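Local coordinates for avidin-related protein 2 (Gallus gallus, PDB 1WBI), which binds biotin in a pocket of its beta-barrel subunits, which assemble as tetramers as in avidin, at residues 89-94 against 120-125; 99-104 against 112-117. All coordinates share one frame; numbering follows the deposited sequence. Where two conformers were deposited one is given.

Interaction 1. Residues 89-94 against 120-125; sequences SGKEVL and DFTRQH
Glu92 and Arg123 face each other where the last two strands of the avidin beta-barrel, 92-101 and 114-123, part company at one end. Strands 92-94 and 120-123 run antiparallel, with Leu94 and Phe121 as a hydrogen-bonded pair: Leu94 N reaches Phe121 O at 2.9 Å and Phe121 N returns the bond to Leu94 O. Beyond this pair the backbones separate, and a water bridges the gap, donating to Glu92 O and accepting from Arg123 N.

From CB, the Arg123 chain leaves with CG anti to the backbone N and runs straight through chi2, which places CD 3.7 Å from Glu92 OE1. The bend at chi3 (-80°) then turns NE and NH2 toward the acid. NE binds OE1 at 2.9 Å and NH2 binds OE2, a side-on, two-pronged salt bridge with both oxygens met on their syn sides. NH2 also donates to Ser8 O, and NH1 to Thr10 O, while Glu92 OE2 accepts from Cys7 N, tying the chain's N-terminal segment to the barrel. An alanine at Arg123 would probably leave the Glu92 carboxylate without its positive mate and the carbonyls of Ser8 and Thr10 without these donors.

Leu94 and Phe121 share a face of the sheet, where Leu94 CD1 packs 3.7 Å from Phe121 CB and Met21 touches both residues. In the salt bridge the carboxylate and guanidinium planes are turned 34° apart; both oxygens stay near the guanidinium plane, whereas the nitrogens lie nearly 30° out of the carboxylate plane.

Interaction 2. Residues 99-104 against 112-117; sequences LQRLAV and IATRVG. With BTN (biotin), chain I.
The guanidinium of Arg101 carries the methyl of Ala113 on one face, CB standing 3.3 Å above the plane over its centre, and has a water in plane at its edge, shared by NH1 and Thr114 OG1. NE bonds back to Leu102 O, while NH1 pairs with Asp110 and NH2 with Gln83 of the second subunit. The Arg115 guanidinium has Leu102 CD1 over one face, offset toward the rim, and Gln100 OE1 at its edge. Gln100 and Arg115 lie side by side, and NH1 donates to OE1 at 2.8 Å from above the amide plane, not on a lone pair; the two planes are 63° apart. NH2 forms a salt bridge with Asp42.

Extended, with CG anti to the backbone N (chi1 179°), Gln100 carries its amide to the ligand: NE2 makes a weak 3.2 Å bond to biotin O12 and is hydrogen-bonded to Ser76 OG. The Leu99, Arg101, Thr114 and Val116 face packs on neighbouring subunits, with Leu99 CD2 3.8 Å from Val116 CG2. Backbone bonds between Gln100 and Arg115 and from Leu102 N to Ala113 O build an antiparallel ladder of the avidin barrel, whose Gln100 face helps line the biotin pocket and touches the third subunit.

Overall arrangement
Both contacts join strands 92-101 and 114-123, interaction 2 being nested inside the loop that interaction 1 closes, with centres 27 Å apart on opposite sides of the chain's centre. Interaction 1 is partly buried: its salt bridge and water work within one subunit, where the strands diverge beside the N-terminal segment, and Val93 packs against Ile107 of the second subunit. Interaction 2 is more deeply buried and belongs to the assembly, with three other subunits within reach. Gln100 in interaction 2 bonds biotin, whereas in interaction 1 the Phe121 side chain comes no nearer to it than about 5 Å (nearest atoms).

Interaction 1. Residues 89-94 against 120-125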
# COMPACT_ATOMS: atom_id res chain seq x y z
N SER A 89 -2.12 -30.92 -3.62
CA SER A 89 -0.92 -31.75 -3.43
C SER A 89 -0.25 -31.50 -2.09
O SER A 89 0.77 -32.11 -1.78
CB SER A 89 0.09 -31.45 -4.52
OG SER A 89 0.83 -30.28 -4.24
N GLY A 90 -0.80 -30.55 -1.31
CA GLY A 90 -0.21 -30.25 -0.04
C GLY A 90 0.79 -29.10 -0.06
O GLY A 90 1.41 -28.81 0.95
N LYS A 91 0.98 -28.45 -1.22
CA LYS A 91 1.96 -27.37 -1.28
C LYS A 91 1.42 -26.09 -0.65
O LYS A 91 0.36 -25.60 -1.03
CB LYS A 91 2.42 -27.11 -2.71
CG LYS A 91 3.48 -26.01 -2.79
CD LYS A 91 3.88 -25.70 -4.22
CE LYS A 91 4.89 -24.56 -4.27
NZ LYS A 91 4.31 -23.31 -3.79
N GLU A 92 2.16 -25.58 0.31
CA GLU A 92 1.86 -24.33 1.04
C GLU A 92 2.49 -23.12 0.35
O GLU A 92 3.67 -23.13 -0.02
CB GLU A 92 2.36 -24.37 2.48
CG GLU A 92 1.74 -25.49 3.32
CD GLU A 92 2.64 -25.98 4.39
OE1 GLU A 92 3.69 -26.53 4.03
OE2 GLU A 92 2.34 -25.79 5.57
N VAL A 93 1.72 -22.06 0.22
CA VAL A 93 2.27 -20.78 -0.24
C VAL A 93 1.75 -19.67 0.68
O VAL A 93 0.53 -19.60 0.95
CB VAL A 93 1.86 -20.45 -1.67
CG1 VAL A 93 2.38 -19.10 -2.09
CG2 VAL A 93 2.34 -21.54 -2.62
N LEU A 94 2.65 -18.82 1.20
CA LEU A 94 2.29 -17.61 1.93
C LEU A 94 2.23 -16.47 0.95
O LEU A 94 3.24 -16.10 0.35
CB LEU A 94 3.26 -17.28 3.05
CG LEU A 94 3.65 -18.41 3.96
CD1 LEU A 94 4.52 -17.82 5.04
CD2 LEU A 94 2.44 -19.11 4.58
N ASP A 120 5.98 -13.69 -1.86
CA ASP A 120 5.44 -15.04 -1.73
C ASP A 120 6.48 -15.91 -1.03
O ASP A 120 7.69 -15.88 -1.40
CB ASP A 120 5.15 -15.65 -3.07
CG ASP A 120 4.00 -14.96 -3.81
OD1 ASP A 120 3.29 -14.11 -3.26
OD2 ASP A 120 3.76 -15.38 -4.96
N PHE A 121 6.07 -16.68 -0.03
CA PHE A 121 6.96 -17.58 0.69
C PHE A 121 6.55 -19.02 0.44
O PHE A 121 5.35 -19.33 0.38
CB PHE A 121 6.92 -17.37 2.20
CG PHE A 121 7.40 -16.00 2.69
CD1 PHE A 121 8.62 -15.89 3.34
CD2 PHE A 121 6.63 -14.86 2.53
CE1 PHE A 121 9.04 -14.68 3.86
CE2 PHE A 121 7.04 -13.66 3.01
CZ PHE A 121 8.27 -13.55 3.68
N THR A 122 7.54 -19.89 0.37
CA THR A 122 7.33 -21.35 0.30
C THR A 122 8.20 -22.01 1.35
O THR A 122 9.20 -21.44 1.81
CB THR A 122 7.66 -21.91 -1.08
OG1 THR A 122 8.96 -21.45 -1.46
CG2 THR A 122 6.63 -21.44 -2.11
N ARG A 123 7.84 -23.23 1.73
CA ARG A 123 8.53 -23.93 2.80
C ARG A 123 9.84 -24.42 2.22
O ARG A 123 9.90 -24.83 1.07
CB ARG A 123 7.67 -25.08 3.36
CG ARG A 123 8.07 -25.51 4.74
CD ARG A 123 7.21 -26.58 5.27
NE ARG A 123 5.92 -26.12 5.81
CZ ARG A 123 5.77 -25.55 7.00
NH1 ARG A 123 6.81 -25.26 7.78
NH2 ARG A 123 4.57 -25.27 7.42
N GLN A 124 10.91 -24.32 3.00
CA GLN A 124 12.19 -24.80 2.52
C GLN A 124 12.11 -26.31 2.33
O GLN A 124 11.44 -27.02 3.08
CB GLN A 124 13.31 -24.44 3.47
CG GLN A 124 13.61 -22.97 3.56
CD GLN A 124 15.02 -22.73 4.10
OE1 GLN A 124 15.55 -23.57 4.81
NE2 GLN A 124 15.63 -21.63 3.72
N HIS A 125 12.82 -26.78 1.32
CA HIS A 125 12.73 -28.18 0.97
C HIS A 125 13.44 -29.02 2.02
O HIS A 125 14.39 -28.56 2.66
CB HIS A 125 13.26 -28.41 -0.45
CG HIS A 125 12.34 -27.88 -1.51
ND1 HIS A 125 12.60 -26.72 -2.21
CD2 HIS A 125 11.14 -28.33 -1.96
CE1 HIS A 125 11.61 -26.49 -3.05
NE2 HIS A 125 10.71 -27.45 -2.92
O HOH W 1 5.73 -24.72 0.30

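Interaction 2. Residues 99-104 against 112-117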
# COMPACT_ATOMS: atom_id res chain seq x y z
N LEU A 99 4.76 -3.62 4.45
CA LEU A 99 5.11 -2.20 4.57
C LEU A 99 6.46 -2.13 5.32
O LEU A 99 6.65 -2.84 6.33
CB LEU A 99 4.06 -1.42 5.38
CG LEU A 99 2.64 -1.39 4.83
CD1 LEU A 99 1.71 -0.76 5.88
CD2 LEU A 99 2.56 -0.63 3.60
N GLN A 100 7.37 -1.32 4.79
CA GLN A 100 8.65 -1.07 5.45
C GLN A 100 8.66 0.39 5.84
O GLN A 100 8.53 1.27 5.00
CB GLN A 100 9.85 -1.38 4.55
CG GLN A 100 11.14 -1.08 5.29
CD GLN A 100 12.39 -1.26 4.47
OE1 GLN A 100 12.30 -1.52 3.28
NE2 GLN A 100 13.56 -1.04 5.09
N ARG A 101 8.80 0.65 7.14
CA ARG A 101 8.93 1.97 7.69
C ARG A 101 10.38 2.40 7.86
O ARG A 101 11.15 1.73 8.56
CB ARG A 101 8.22 2.06 9.05
CG ARG A 101 8.43 3.41 9.76
CD ARG A 101 7.65 4.49 9.12
NE ARG A 101 8.03 5.81 9.53
CZ ARG A 101 7.24 6.87 9.58
NH1 ARG A 101 5.95 6.76 9.31
NH2 ARG A 101 7.73 8.05 9.89
N LEU A 102 10.72 3.53 7.27
CA LEU A 102 12.02 4.16 7.48
C LEU A 102 11.89 5.21 8.58
O LEU A 102 10.82 5.81 8.80
CB LEU A 102 12.53 4.84 6.21
CG LEU A 102 12.78 3.90 5.03
CD1 LEU A 102 13.05 4.69 3.76
CD2 LEU A 102 13.95 3.00 5.35
N ALA A 103 12.97 5.44 9.32
CA ALA A 103 13.00 6.48 10.34
C ALA A 103 13.35 7.82 9.72
O ALA A 103 14.32 7.92 8.95
CB ALA A 103 14.01 6.12 11.42
N VAL A 104 12.54 8.83 9.99
CA VAL A 104 12.84 10.21 9.58
C VAL A 104 12.97 11.06 10.82
O VAL A 104 12.44 10.72 11.83
CB VAL A 104 11.80 10.79 8.61
CG1 VAL A 104 11.79 9.95 7.33
CG2 VAL A 104 10.43 10.81 9.23
N ILE A 112 7.26 10.50 3.37
CA ILE A 112 8.25 9.80 2.54
C ILE A 112 8.61 8.39 3.06
O ILE A 112 9.33 7.63 2.38
CB ILE A 112 9.55 10.65 2.45
CG1 ILE A 112 10.26 10.40 1.12
CG2 ILE A 112 10.46 10.39 3.62
CD1 ILE A 112 11.51 11.30 0.90
N ALA A 113 8.16 8.06 4.28
CA ALA A 113 8.77 7.02 5.11
C ALA A 113 8.26 5.62 4.94
O ALA A 113 8.80 4.74 5.60
CB ALA A 113 8.71 7.45 6.56
N THR A 114 7.23 5.36 4.14
CA THR A 114 6.67 4.00 4.07
C THR A 114 6.68 3.40 2.67
O THR A 114 5.98 3.85 1.79
CB THR A 114 5.24 3.95 4.67
OG1 THR A 114 5.25 4.56 5.98
CG2 THR A 114 4.80 2.52 4.79
N ARG A 115 7.51 2.37 2.50
CA ARG A 115 7.50 1.58 1.30
C ARG A 115 6.49 0.46 1.39
O ARG A 115 6.23 -0.07 2.48
CB ARG A 115 8.85 0.87 1.13
CG ARG A 115 10.01 1.66 0.78
CD ARG A 115 11.16 0.66 0.40
NE ARG A 115 12.28 1.50 0.22
CZ ARG A 115 13.39 1.49 0.94
NH1 ARG A 115 13.59 0.58 1.89
NH2 ARG A 115 14.30 2.39 0.65
N VAL A 116 5.95 0.04 0.25
CA VAL A 116 4.97 -1.04 0.13
C VAL A 116 5.47 -2.09 -0.88
O VAL A 116 6.08 -1.73 -1.89
CB VAL A 116 3.55 -0.52 -0.24
CG1 VAL A 116 3.54 0.08 -1.68
CG2 VAL A 116 2.51 -1.59 -0.08
N GLY A 117 5.19 -3.35 -0.65
CA GLY A 117 5.46 -4.39 -1.64
C GLY A 117 4.82 -5.71 -1.26
O GLY A 117 3.86 -5.78 -0.48
C11 BTN I . 16.56 -2.29 5.92
O11 BTN I . 17.03 -1.39 6.68
O12 BTN I . 16.60 -2.10 4.67
C10 BTN I . 15.97 -3.49 6.57
C9 BTN I . 15.68 -4.63 5.62
C8 BTN I . 14.36 -4.44 4.84
C7 BTN I . 14.09 -5.68 3.98
C2 BTN I . 12.73 -5.68 3.21
S1 BTN I . 11.34 -6.02 4.21
C6 BTN I . 10.33 -6.18 2.73
C5 BTN I . 11.20 -6.90 1.71
N1 BTN I . 11.05 -8.31 1.82
C3 BTN I . 12.22 -8.85 2.18
O3 BTN I . 12.38 -10.17 2.34
N2 BTN I . 13.14 -7.97 2.38
C4 BTN I . 12.67 -6.65 2.04
O HOH W 2 4.20 4.45 8.52